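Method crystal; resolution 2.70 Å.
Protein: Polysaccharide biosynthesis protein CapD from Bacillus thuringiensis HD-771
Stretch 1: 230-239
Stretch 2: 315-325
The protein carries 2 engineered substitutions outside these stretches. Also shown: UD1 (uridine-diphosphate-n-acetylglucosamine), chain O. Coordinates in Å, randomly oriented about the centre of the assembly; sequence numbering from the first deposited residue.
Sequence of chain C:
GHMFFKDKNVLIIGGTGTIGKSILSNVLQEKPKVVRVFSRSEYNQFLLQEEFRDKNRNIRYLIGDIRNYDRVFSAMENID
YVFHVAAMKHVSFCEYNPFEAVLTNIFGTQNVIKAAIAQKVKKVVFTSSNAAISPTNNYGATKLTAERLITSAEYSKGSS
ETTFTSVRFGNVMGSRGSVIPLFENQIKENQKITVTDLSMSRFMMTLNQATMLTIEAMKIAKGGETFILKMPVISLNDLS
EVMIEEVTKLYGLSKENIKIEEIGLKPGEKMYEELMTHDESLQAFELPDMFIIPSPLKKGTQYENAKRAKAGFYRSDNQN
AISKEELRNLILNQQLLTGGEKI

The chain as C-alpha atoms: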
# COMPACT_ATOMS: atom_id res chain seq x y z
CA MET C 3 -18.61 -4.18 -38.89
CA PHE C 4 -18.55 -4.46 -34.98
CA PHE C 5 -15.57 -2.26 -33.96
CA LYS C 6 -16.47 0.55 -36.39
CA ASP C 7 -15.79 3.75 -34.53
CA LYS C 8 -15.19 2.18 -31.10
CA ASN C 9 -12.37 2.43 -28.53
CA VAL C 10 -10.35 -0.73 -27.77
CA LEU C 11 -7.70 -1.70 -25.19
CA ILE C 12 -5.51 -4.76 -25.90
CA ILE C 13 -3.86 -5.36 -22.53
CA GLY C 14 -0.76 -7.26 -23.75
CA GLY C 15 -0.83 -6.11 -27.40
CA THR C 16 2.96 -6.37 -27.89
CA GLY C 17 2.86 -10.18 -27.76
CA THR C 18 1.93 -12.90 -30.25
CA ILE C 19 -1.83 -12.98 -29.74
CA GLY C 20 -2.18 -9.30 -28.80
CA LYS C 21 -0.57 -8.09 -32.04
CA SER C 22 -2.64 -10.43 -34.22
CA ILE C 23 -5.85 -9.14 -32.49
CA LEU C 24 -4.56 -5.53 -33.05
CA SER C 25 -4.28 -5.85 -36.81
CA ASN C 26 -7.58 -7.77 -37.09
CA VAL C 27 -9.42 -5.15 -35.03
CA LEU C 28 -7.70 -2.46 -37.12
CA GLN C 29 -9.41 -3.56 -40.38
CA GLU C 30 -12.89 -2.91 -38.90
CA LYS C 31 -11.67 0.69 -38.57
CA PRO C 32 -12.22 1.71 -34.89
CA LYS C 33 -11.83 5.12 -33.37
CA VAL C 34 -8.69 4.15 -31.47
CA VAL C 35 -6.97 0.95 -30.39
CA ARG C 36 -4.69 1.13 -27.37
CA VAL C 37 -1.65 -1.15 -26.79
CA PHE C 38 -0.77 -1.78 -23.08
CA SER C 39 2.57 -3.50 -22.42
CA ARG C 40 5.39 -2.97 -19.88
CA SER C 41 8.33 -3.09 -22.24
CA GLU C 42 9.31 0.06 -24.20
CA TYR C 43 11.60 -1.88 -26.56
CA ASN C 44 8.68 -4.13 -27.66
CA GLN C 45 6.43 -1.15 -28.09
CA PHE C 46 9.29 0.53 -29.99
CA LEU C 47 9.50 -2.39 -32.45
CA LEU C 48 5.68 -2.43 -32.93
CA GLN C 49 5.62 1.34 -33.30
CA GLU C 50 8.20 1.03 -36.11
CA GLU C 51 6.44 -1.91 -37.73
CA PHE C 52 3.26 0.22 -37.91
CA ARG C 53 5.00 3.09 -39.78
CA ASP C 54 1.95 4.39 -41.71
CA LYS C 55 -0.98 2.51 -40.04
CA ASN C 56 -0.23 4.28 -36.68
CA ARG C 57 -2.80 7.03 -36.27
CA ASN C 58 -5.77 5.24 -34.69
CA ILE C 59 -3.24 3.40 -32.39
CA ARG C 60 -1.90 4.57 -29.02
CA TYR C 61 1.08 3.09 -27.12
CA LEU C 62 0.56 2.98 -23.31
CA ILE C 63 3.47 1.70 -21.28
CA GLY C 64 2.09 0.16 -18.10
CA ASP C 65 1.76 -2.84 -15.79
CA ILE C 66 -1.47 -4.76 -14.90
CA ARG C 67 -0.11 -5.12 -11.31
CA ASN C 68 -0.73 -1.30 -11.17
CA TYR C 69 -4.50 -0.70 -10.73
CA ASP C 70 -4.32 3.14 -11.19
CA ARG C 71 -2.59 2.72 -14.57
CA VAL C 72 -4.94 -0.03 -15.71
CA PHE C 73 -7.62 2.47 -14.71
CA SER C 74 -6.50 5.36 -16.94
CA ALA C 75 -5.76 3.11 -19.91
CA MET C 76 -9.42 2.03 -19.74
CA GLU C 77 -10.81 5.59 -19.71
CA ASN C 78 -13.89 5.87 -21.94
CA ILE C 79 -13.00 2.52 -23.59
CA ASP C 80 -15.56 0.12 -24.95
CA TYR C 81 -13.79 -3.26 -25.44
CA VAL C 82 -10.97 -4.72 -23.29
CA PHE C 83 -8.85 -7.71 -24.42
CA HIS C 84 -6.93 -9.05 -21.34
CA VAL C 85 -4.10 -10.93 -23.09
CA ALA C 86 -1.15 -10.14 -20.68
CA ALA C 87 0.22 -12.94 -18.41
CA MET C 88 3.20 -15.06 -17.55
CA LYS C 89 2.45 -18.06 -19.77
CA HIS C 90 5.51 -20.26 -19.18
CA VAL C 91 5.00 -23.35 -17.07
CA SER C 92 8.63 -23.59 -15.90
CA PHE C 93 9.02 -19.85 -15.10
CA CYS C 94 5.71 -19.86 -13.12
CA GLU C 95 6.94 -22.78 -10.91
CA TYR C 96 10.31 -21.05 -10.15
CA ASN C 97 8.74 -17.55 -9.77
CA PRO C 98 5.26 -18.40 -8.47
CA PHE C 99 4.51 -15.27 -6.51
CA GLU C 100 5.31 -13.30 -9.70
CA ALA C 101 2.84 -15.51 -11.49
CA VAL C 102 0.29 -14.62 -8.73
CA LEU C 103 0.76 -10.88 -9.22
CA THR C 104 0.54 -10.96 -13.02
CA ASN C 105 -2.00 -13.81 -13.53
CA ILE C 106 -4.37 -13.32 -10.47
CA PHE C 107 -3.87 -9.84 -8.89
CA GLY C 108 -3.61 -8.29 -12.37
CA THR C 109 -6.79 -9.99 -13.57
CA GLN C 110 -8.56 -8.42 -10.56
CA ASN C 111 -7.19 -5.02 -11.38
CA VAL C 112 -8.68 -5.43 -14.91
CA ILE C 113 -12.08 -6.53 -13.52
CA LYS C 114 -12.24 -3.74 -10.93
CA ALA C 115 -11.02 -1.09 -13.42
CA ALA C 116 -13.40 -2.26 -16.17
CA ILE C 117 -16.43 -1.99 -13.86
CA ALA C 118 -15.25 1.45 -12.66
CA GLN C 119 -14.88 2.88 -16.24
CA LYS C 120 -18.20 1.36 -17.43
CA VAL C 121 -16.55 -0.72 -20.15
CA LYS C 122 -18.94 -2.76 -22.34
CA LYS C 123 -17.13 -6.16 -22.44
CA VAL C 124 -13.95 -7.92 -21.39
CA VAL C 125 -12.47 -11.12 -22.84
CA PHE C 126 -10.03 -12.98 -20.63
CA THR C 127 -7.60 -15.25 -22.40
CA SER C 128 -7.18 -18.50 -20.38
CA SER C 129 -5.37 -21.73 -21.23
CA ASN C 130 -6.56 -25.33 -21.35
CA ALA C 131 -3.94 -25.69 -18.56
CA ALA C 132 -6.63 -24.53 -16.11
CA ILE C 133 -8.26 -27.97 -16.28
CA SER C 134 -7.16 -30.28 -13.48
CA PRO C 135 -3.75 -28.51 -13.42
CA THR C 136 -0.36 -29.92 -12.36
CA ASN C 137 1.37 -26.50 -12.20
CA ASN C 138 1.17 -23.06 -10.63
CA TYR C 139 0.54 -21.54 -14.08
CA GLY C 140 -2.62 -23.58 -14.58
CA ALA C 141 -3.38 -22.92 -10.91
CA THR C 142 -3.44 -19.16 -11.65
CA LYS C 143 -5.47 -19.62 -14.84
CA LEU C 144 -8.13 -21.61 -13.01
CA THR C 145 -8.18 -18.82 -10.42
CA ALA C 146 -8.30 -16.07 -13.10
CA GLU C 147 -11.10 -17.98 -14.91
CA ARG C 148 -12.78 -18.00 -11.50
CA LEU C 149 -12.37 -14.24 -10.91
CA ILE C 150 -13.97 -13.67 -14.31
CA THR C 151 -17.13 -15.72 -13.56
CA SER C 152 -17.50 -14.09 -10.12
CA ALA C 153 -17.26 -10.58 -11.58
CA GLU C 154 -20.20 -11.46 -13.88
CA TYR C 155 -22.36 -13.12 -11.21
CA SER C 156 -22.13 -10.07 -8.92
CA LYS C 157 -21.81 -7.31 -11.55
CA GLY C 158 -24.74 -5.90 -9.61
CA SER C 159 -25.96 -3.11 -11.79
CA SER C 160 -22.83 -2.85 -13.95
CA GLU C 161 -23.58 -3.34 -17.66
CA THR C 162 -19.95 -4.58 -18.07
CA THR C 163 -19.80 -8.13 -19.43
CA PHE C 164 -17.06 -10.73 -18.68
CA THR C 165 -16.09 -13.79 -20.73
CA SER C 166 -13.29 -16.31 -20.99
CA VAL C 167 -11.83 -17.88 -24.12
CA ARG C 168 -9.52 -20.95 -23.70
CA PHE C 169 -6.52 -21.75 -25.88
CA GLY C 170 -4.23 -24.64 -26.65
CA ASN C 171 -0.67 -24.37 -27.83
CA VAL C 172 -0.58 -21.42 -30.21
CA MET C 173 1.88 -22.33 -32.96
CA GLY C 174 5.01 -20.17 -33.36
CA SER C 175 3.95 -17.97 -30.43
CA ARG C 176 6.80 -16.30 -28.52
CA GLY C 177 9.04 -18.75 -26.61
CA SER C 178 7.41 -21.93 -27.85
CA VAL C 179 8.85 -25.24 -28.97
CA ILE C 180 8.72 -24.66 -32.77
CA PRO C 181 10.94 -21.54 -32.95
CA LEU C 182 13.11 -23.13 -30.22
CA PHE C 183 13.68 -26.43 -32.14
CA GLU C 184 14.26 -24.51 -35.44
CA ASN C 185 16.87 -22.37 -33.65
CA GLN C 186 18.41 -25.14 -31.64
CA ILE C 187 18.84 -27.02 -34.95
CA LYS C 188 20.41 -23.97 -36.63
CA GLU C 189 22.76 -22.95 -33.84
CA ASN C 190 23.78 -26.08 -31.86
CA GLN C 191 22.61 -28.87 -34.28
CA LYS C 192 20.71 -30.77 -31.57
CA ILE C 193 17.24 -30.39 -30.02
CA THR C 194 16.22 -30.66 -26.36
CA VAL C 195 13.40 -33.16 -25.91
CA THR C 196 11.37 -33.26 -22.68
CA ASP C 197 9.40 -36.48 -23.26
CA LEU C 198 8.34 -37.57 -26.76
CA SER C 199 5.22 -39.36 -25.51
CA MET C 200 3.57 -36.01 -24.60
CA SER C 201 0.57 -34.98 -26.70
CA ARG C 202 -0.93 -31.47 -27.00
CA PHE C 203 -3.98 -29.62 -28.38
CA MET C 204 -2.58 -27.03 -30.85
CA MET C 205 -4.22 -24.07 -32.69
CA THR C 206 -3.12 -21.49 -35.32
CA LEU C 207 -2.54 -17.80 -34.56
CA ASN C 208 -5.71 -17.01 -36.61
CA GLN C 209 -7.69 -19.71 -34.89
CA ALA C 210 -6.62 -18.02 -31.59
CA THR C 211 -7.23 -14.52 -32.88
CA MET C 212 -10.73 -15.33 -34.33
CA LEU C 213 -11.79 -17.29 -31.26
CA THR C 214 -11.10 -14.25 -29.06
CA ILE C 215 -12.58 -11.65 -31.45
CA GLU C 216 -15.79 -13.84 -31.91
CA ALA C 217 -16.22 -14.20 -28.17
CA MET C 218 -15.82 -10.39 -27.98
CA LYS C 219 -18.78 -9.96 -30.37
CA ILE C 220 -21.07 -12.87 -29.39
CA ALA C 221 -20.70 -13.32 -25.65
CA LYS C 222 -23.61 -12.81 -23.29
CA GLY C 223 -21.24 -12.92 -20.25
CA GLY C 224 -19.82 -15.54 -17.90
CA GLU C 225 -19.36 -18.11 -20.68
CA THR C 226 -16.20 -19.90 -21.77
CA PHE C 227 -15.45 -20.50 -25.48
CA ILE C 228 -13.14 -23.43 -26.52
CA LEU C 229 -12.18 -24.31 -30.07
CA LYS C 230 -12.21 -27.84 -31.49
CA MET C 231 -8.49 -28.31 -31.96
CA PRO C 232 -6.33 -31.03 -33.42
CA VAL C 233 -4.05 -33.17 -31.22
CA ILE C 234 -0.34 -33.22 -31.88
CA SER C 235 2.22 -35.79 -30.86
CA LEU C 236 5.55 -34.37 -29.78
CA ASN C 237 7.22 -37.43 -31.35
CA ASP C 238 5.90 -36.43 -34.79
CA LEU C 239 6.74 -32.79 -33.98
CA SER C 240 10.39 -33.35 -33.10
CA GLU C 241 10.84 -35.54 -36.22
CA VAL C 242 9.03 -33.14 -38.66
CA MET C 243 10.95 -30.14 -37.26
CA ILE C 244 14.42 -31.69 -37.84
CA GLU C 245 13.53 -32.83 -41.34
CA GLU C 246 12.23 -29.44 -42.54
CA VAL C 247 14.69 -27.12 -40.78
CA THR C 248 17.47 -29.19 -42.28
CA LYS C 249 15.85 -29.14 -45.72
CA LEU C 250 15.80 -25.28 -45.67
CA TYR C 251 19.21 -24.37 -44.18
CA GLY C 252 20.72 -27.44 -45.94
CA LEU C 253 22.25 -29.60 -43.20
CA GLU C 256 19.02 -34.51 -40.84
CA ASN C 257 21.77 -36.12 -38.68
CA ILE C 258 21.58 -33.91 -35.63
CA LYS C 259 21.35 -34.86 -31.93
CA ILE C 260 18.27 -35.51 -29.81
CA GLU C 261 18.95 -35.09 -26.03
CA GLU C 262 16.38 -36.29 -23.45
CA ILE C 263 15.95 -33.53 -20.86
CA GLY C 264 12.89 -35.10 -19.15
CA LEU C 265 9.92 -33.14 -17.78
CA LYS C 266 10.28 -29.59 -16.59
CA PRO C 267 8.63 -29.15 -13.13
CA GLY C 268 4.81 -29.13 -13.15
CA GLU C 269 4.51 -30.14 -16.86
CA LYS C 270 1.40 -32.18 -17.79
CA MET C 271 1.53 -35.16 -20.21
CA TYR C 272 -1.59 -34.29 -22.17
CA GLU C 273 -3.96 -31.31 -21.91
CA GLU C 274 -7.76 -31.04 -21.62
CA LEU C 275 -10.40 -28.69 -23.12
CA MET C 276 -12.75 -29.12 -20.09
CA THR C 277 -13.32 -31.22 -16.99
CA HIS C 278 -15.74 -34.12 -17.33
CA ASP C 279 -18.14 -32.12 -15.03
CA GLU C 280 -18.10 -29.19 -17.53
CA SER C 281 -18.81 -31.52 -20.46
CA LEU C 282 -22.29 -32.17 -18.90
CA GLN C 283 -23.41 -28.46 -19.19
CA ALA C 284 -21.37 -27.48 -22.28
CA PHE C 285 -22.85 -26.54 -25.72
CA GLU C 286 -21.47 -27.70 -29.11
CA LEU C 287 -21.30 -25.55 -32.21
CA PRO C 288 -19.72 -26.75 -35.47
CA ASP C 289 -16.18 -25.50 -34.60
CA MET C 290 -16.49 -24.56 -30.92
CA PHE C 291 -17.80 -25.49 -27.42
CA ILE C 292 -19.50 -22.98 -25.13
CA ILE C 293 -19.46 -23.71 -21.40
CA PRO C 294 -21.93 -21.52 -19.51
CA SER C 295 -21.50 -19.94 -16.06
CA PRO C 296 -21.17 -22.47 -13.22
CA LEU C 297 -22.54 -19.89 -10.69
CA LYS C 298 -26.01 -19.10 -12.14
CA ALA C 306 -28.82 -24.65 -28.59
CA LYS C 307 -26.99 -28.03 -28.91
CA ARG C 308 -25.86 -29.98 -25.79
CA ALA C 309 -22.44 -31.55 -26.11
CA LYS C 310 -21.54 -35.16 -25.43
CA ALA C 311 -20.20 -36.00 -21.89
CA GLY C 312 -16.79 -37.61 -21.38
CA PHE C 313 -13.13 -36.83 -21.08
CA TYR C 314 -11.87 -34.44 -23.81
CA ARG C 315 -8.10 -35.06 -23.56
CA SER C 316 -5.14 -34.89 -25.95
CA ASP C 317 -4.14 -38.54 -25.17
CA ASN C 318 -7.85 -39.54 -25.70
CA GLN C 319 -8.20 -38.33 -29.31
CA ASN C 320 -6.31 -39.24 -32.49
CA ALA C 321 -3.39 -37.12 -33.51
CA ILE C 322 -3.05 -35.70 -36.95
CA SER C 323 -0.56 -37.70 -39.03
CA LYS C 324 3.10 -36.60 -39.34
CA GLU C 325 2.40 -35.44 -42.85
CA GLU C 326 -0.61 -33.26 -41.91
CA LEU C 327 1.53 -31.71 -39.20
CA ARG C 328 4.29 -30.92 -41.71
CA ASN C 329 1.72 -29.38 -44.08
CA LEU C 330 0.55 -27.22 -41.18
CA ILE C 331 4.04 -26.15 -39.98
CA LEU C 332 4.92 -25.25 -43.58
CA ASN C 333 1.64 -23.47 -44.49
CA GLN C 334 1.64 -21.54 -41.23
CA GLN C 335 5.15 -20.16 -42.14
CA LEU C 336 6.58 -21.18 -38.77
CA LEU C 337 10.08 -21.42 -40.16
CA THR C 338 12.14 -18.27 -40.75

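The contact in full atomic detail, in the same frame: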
# COMPACT_ATOMS: atom_id res chain seq x y z
N LYS C 230 -12.51 -26.42 -31.22
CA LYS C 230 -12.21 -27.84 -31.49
C LYS C 230 -10.83 -27.79 -32.13
O LYS C 230 -10.66 -27.18 -33.17
CB LYS C 230 -13.19 -28.49 -32.46
CG LYS C 230 -14.67 -28.24 -32.22
CD LYS C 230 -15.48 -29.50 -31.91
CE LYS C 230 -16.86 -29.39 -32.52
NZ LYS C 230 -17.93 -30.05 -31.75
N MET C 231 -9.85 -28.40 -31.48
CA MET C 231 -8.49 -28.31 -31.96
C MET C 231 -7.90 -29.69 -32.19
O MET C 231 -8.26 -30.65 -31.53
CB MET C 231 -7.61 -27.54 -30.97
CG MET C 231 -8.04 -26.09 -30.72
SD MET C 231 -7.92 -25.60 -28.98
CE MET C 231 -6.18 -25.89 -28.83
N PRO C 232 -6.99 -29.78 -33.14
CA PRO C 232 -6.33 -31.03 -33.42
C PRO C 232 -5.22 -31.36 -32.43
O PRO C 232 -4.47 -30.47 -32.00
CB PRO C 232 -5.73 -30.78 -34.80
CG PRO C 232 -5.43 -29.32 -34.79
CD PRO C 232 -6.59 -28.72 -34.08
N VAL C 233 -5.10 -32.65 -32.10
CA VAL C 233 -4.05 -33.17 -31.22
C VAL C 233 -2.75 -33.33 -31.98
O VAL C 233 -2.75 -33.69 -33.16
CB VAL C 233 -4.47 -34.51 -30.58
CG1 VAL C 233 -3.28 -35.34 -30.10
CG2 VAL C 233 -5.40 -34.22 -29.43
N ILE C 234 -1.65 -33.04 -31.30
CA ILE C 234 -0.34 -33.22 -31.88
C ILE C 234 0.54 -34.02 -30.94
O ILE C 234 0.57 -33.76 -29.74
CB ILE C 234 0.27 -31.90 -32.27
CG1 ILE C 234 -0.46 -31.43 -33.54
CG2 ILE C 234 1.78 -32.04 -32.50
CD1 ILE C 234 -0.11 -30.04 -34.00
N SER C 235 1.20 -35.02 -31.53
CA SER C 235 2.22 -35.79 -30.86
C SER C 235 3.51 -35.00 -30.92
O SER C 235 3.80 -34.33 -31.92
CB SER C 235 2.40 -37.15 -31.52
OG SER C 235 3.73 -37.64 -31.33
N LEU C 236 4.27 -35.06 -29.84
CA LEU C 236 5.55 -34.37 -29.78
C LEU C 236 6.60 -35.21 -30.49
O LEU C 236 7.63 -34.67 -30.90
CB LEU C 236 5.96 -34.13 -28.32
CG LEU C 236 7.27 -33.37 -28.09
CD1 LEU C 236 7.28 -32.05 -28.84
CD2 LEU C 236 7.47 -33.16 -26.60
N ASN C 237 6.34 -36.52 -30.61
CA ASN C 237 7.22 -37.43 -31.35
C ASN C 237 7.25 -36.98 -32.81
O ASN C 237 8.31 -36.69 -33.35
CB ASN C 237 6.73 -38.91 -31.22
CG ASN C 237 7.89 -39.93 -31.16
OD1 ASN C 237 8.97 -39.74 -31.75
ND2 ASN C 237 7.67 -41.02 -30.43
N ASP C 238 6.06 -36.89 -33.40
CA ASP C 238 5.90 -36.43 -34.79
C ASP C 238 6.54 -35.04 -34.90
O ASP C 238 7.32 -34.79 -35.84
CB ASP C 238 4.42 -36.38 -35.25
CG ASP C 238 3.66 -37.72 -35.04
OD1 ASP C 238 2.40 -37.67 -34.99
OD2 ASP C 238 4.30 -38.79 -34.90
N LEU C 239 6.25 -34.17 -33.94
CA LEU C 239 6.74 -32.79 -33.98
C LEU C 239 8.27 -32.68 -34.03
O LEU C 239 8.81 -31.90 -34.84
CB LEU C 239 6.22 -31.97 -32.80
CG LEU C 239 6.74 -30.51 -32.66
CD1 LEU C 239 6.61 -29.70 -33.95
CD2 LEU C 239 6.00 -29.80 -31.55
N ARG C 315 -9.55 -35.19 -23.71
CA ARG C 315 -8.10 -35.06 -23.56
C ARG C 315 -7.35 -35.22 -24.85
O ARG C 315 -7.86 -35.82 -25.80
CB ARG C 315 -7.52 -36.15 -22.68
CG ARG C 315 -8.35 -36.61 -21.51
CD ARG C 315 -7.55 -37.65 -20.77
NE ARG C 315 -8.09 -37.80 -19.44
CZ ARG C 315 -7.41 -38.20 -18.38
NH1 ARG C 315 -6.12 -38.52 -18.47
NH2 ARG C 315 -8.04 -38.27 -17.21
N SER C 316 -6.09 -34.75 -24.83
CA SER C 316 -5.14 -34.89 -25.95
C SER C 316 -4.54 -36.31 -26.13
O SER C 316 -4.13 -36.66 -27.25
CB SER C 316 -4.02 -33.82 -25.88
OG SER C 316 -2.95 -34.13 -25.01
N ASP C 317 -4.46 -37.10 -25.05
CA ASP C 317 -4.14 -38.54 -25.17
C ASP C 317 -5.36 -39.43 -25.51
O ASP C 317 -5.18 -40.62 -25.80
CB ASP C 317 -3.38 -39.09 -23.93
CG ASP C 317 -4.19 -39.02 -22.61
OD1 ASP C 317 -3.63 -39.44 -21.57
OD2 ASP C 317 -5.34 -38.54 -22.56
N ASN C 318 -6.57 -38.84 -25.51
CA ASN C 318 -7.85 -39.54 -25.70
C ASN C 318 -8.54 -39.17 -27.00
O ASN C 318 -9.77 -39.29 -27.13
CB ASN C 318 -8.78 -39.20 -24.52
CG ASN C 318 -10.06 -40.03 -24.51
OD1 ASN C 318 -10.01 -41.26 -24.54
ND2 ASN C 318 -11.20 -39.36 -24.48
N GLN C 319 -7.74 -38.72 -27.96
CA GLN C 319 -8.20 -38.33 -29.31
C GLN C 319 -7.02 -38.46 -30.29
O GLN C 319 -5.88 -38.09 -29.96
CB GLN C 319 -8.75 -36.89 -29.30
CG GLN C 319 -8.82 -36.16 -30.64
CD GLN C 319 -8.94 -34.64 -30.47
OE1 GLN C 319 -8.35 -33.85 -31.23
NE2 GLN C 319 -9.71 -34.22 -29.46
N ASN C 320 -7.32 -38.95 -31.48
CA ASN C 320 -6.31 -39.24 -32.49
C ASN C 320 -5.55 -38.02 -32.96
O ASN C 320 -6.12 -36.99 -33.31
CB ASN C 320 -6.95 -39.98 -33.67
CG ASN C 320 -7.38 -41.38 -33.27
OD1 ASN C 320 -6.72 -42.02 -32.47
ND2 ASN C 320 -8.50 -41.85 -33.79
N ALA C 321 -4.23 -38.14 -32.95
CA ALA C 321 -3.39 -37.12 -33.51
C ALA C 321 -3.72 -36.94 -34.98
O ALA C 321 -4.40 -37.76 -35.60
CB ALA C 321 -1.91 -37.46 -33.35
N ILE C 322 -3.25 -35.82 -35.52
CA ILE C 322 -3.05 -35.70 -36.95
C ILE C 322 -1.86 -36.60 -37.29
O ILE C 322 -1.09 -36.95 -36.41
CB ILE C 322 -2.79 -34.23 -37.38
CG1 ILE C 322 -1.48 -33.68 -36.79
CG2 ILE C 322 -3.98 -33.35 -36.98
CD1 ILE C 322 -1.16 -32.27 -37.23
N SER C 323 -1.74 -36.98 -38.56
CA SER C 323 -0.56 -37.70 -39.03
C SER C 323 0.64 -36.76 -39.05
O SER C 323 0.47 -35.54 -39.10
CB SER C 323 -0.80 -38.26 -40.43
OG SER C 323 -1.24 -37.25 -41.33
N LYS C 324 1.85 -37.33 -39.01
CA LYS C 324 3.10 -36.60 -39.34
C LYS C 324 2.99 -35.65 -40.51
O LYS C 324 3.45 -34.52 -40.44
CB LYS C 324 4.22 -37.56 -39.75
CG LYS C 324 5.21 -37.91 -38.66
CD LYS C 324 6.52 -38.38 -39.27
CE LYS C 324 7.36 -37.19 -39.68
NZ LYS C 324 8.58 -37.64 -40.39
N GLU C 325 2.41 -36.15 -41.59
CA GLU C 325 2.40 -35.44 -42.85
C GLU C 325 1.46 -34.23 -42.80
O GLU C 325 1.80 -33.16 -43.34
CB GLU C 325 2.06 -36.39 -44.01
CG GLU C 325 2.57 -35.94 -45.38
CD GLU C 325 4.10 -35.88 -45.49
OE1 GLU C 325 4.79 -36.68 -44.79
OE2 GLU C 325 4.61 -35.04 -46.27
C1' UD1 O . 1.91 -23.53 -24.05
C2' UD1 O . 1.72 -22.18 -23.37
C3' UD1 O . 0.86 -22.30 -22.12
C4' UD1 O . -0.42 -23.09 -22.37
C5' UD1 O . -0.20 -24.32 -23.27
C6' UD1 O . -1.55 -24.85 -23.77
C7' UD1 O . 3.76 -20.91 -23.88
C8' UD1 O . 5.18 -20.61 -23.43
N2' UD1 O . 3.00 -21.59 -23.03
O1' UD1 O . 2.50 -24.44 -23.14
O3' UD1 O . 0.56 -20.98 -21.63
O4' UD1 O . -1.01 -23.50 -21.15
O5' UD1 O . 0.66 -24.04 -24.39
O6' UD1 O . -1.57 -26.28 -23.82
O7' UD1 O . 3.40 -20.58 -25.01
N1 UD1 O . 9.37 -29.11 -25.04
C2 UD1 O . 10.57 -29.78 -25.41
N3 UD1 O . 11.75 -29.15 -25.28
C4 UD1 O . 11.83 -27.89 -24.81
C5 UD1 O . 10.70 -27.20 -24.46
C6 UD1 O . 9.46 -27.83 -24.61
O2 UD1 O . 10.57 -30.96 -25.83
O4 UD1 O . 12.92 -27.31 -24.70
C1B UD1 O . 8.05 -29.78 -25.15
C2B UD1 O . 7.14 -29.64 -23.93
O2' UD1 O . 7.38 -30.66 -22.96
C3B UD1 O . 5.74 -29.66 -24.50
C4B UD1 O . 5.95 -29.06 -25.88
O4B UD1 O . 7.34 -29.16 -26.19
O3B UD1 O . 5.18 -30.97 -24.68
C5B UD1 O . 5.53 -27.60 -25.96
O5B UD1 O . 6.27 -26.72 -25.11
PA UD1 O . 5.90 -25.16 -25.26
O1A UD1 O . 6.91 -24.26 -24.59
O2A UD1 O . 5.53 -24.82 -26.71
O3A UD1 O . 4.42 -24.99 -24.65
PB UD1 O . 3.56 -25.65 -23.45
O1B UD1 O . 4.42 -25.74 -22.20
O2B UD1 O . 2.78 -26.90 -23.84

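A short strand that leads into a helix can be covered by a distant loop with very little backbone pairing, provided that a single well-placed hydrogen bond is flanked by apolar side chains. The contact between residues 230-239 and 315-325 of this CapD protein illustrates the principle: about 510 Å² of surface, counted over both sides, is buried around one direct backbone bond, and Val233 contributes the largest share.

Followed along the second stretch, the loop opens without touching its partner. Arg315 directs its CA-to-CB bond away, and its carbonyl oxygen accepts a weak backbone hydrogen bond from Asn318 N, 3.3 Å from O to N, which spans the turn through Ser316 and Asp317. Ser316 is the first residue to make contact. Its carbonyl O lies 3.3 Å from Val233 CG1, while its CB is 3.8 Å from Val233 CG2, so both methyl groups of the valine pack against this one residue. Its hydroxyl is engaged elsewhere in the structure and leaves the packing here to the backbone and CB. Asp317 and Asn318 then turn their CA-to-CB bonds away, and neither is covered by the first stretch.

At Gln319 the chain comes back, with its CA-to-CB bond toward the partner. The extended side chain, t at both chi1 and chi2, reaches along Val233 to the neighbourhood of Met231. The modelled OE1 stands 3.2 Å from Met231 O, but the orientation of the terminal amide is uncertain, and the nature of this approach is best left open. Asn320 again points away, and it is its backbone that comes near, with O 4.0 Å from Val233 CB.

The centre of the contact follows. Ala321 CA lies 4.6 Å from Val233 CA, and its CA-H group approaches Val233 O with a CA to O distance of 3.5 Å. The same oxygen accepts the hydrogen bond from the next residue: Ile322 N is 3.2 Å from Val233 O, and the angle of 164° at the hydrogen makes the bond nearly straight. One carbonyl thus meets two successive residues of the loop. Beside it, Ala321 CB packs 4.1 Å from Val233 CG1.

Ile322 combines this backbone bond with apolar packing. Its CA-to-CB bond runs sideways, yet the end of the side chain comes nearer: CD1 is 3.8 Å from Ile234 CG1, and CG2 is 3.8 Å from Pro232 CB. The isoleucine therefore touches the residues on either side of Val233 in sequence.

Both stretches next enter helices, each preceded by a serine N-cap. Ser323 points away from the first stretch and caps a backbone N just beyond its own, whereas Ser235 OG accepts from Asp238 N at 3.2 Å and, more weakly, from Asn237 N at 2.9 Å. In the helix that follows Ser235, Asp238 has its CA-to-CB bond toward the second stretch, and its CB packs 3.8 Å from CG of Lys324, at the start of the other helix. The contact is made by the aliphatic part of the lysine; its NZ is hydrogen-bonded elsewhere in the structure. Glu325 is already out of reach.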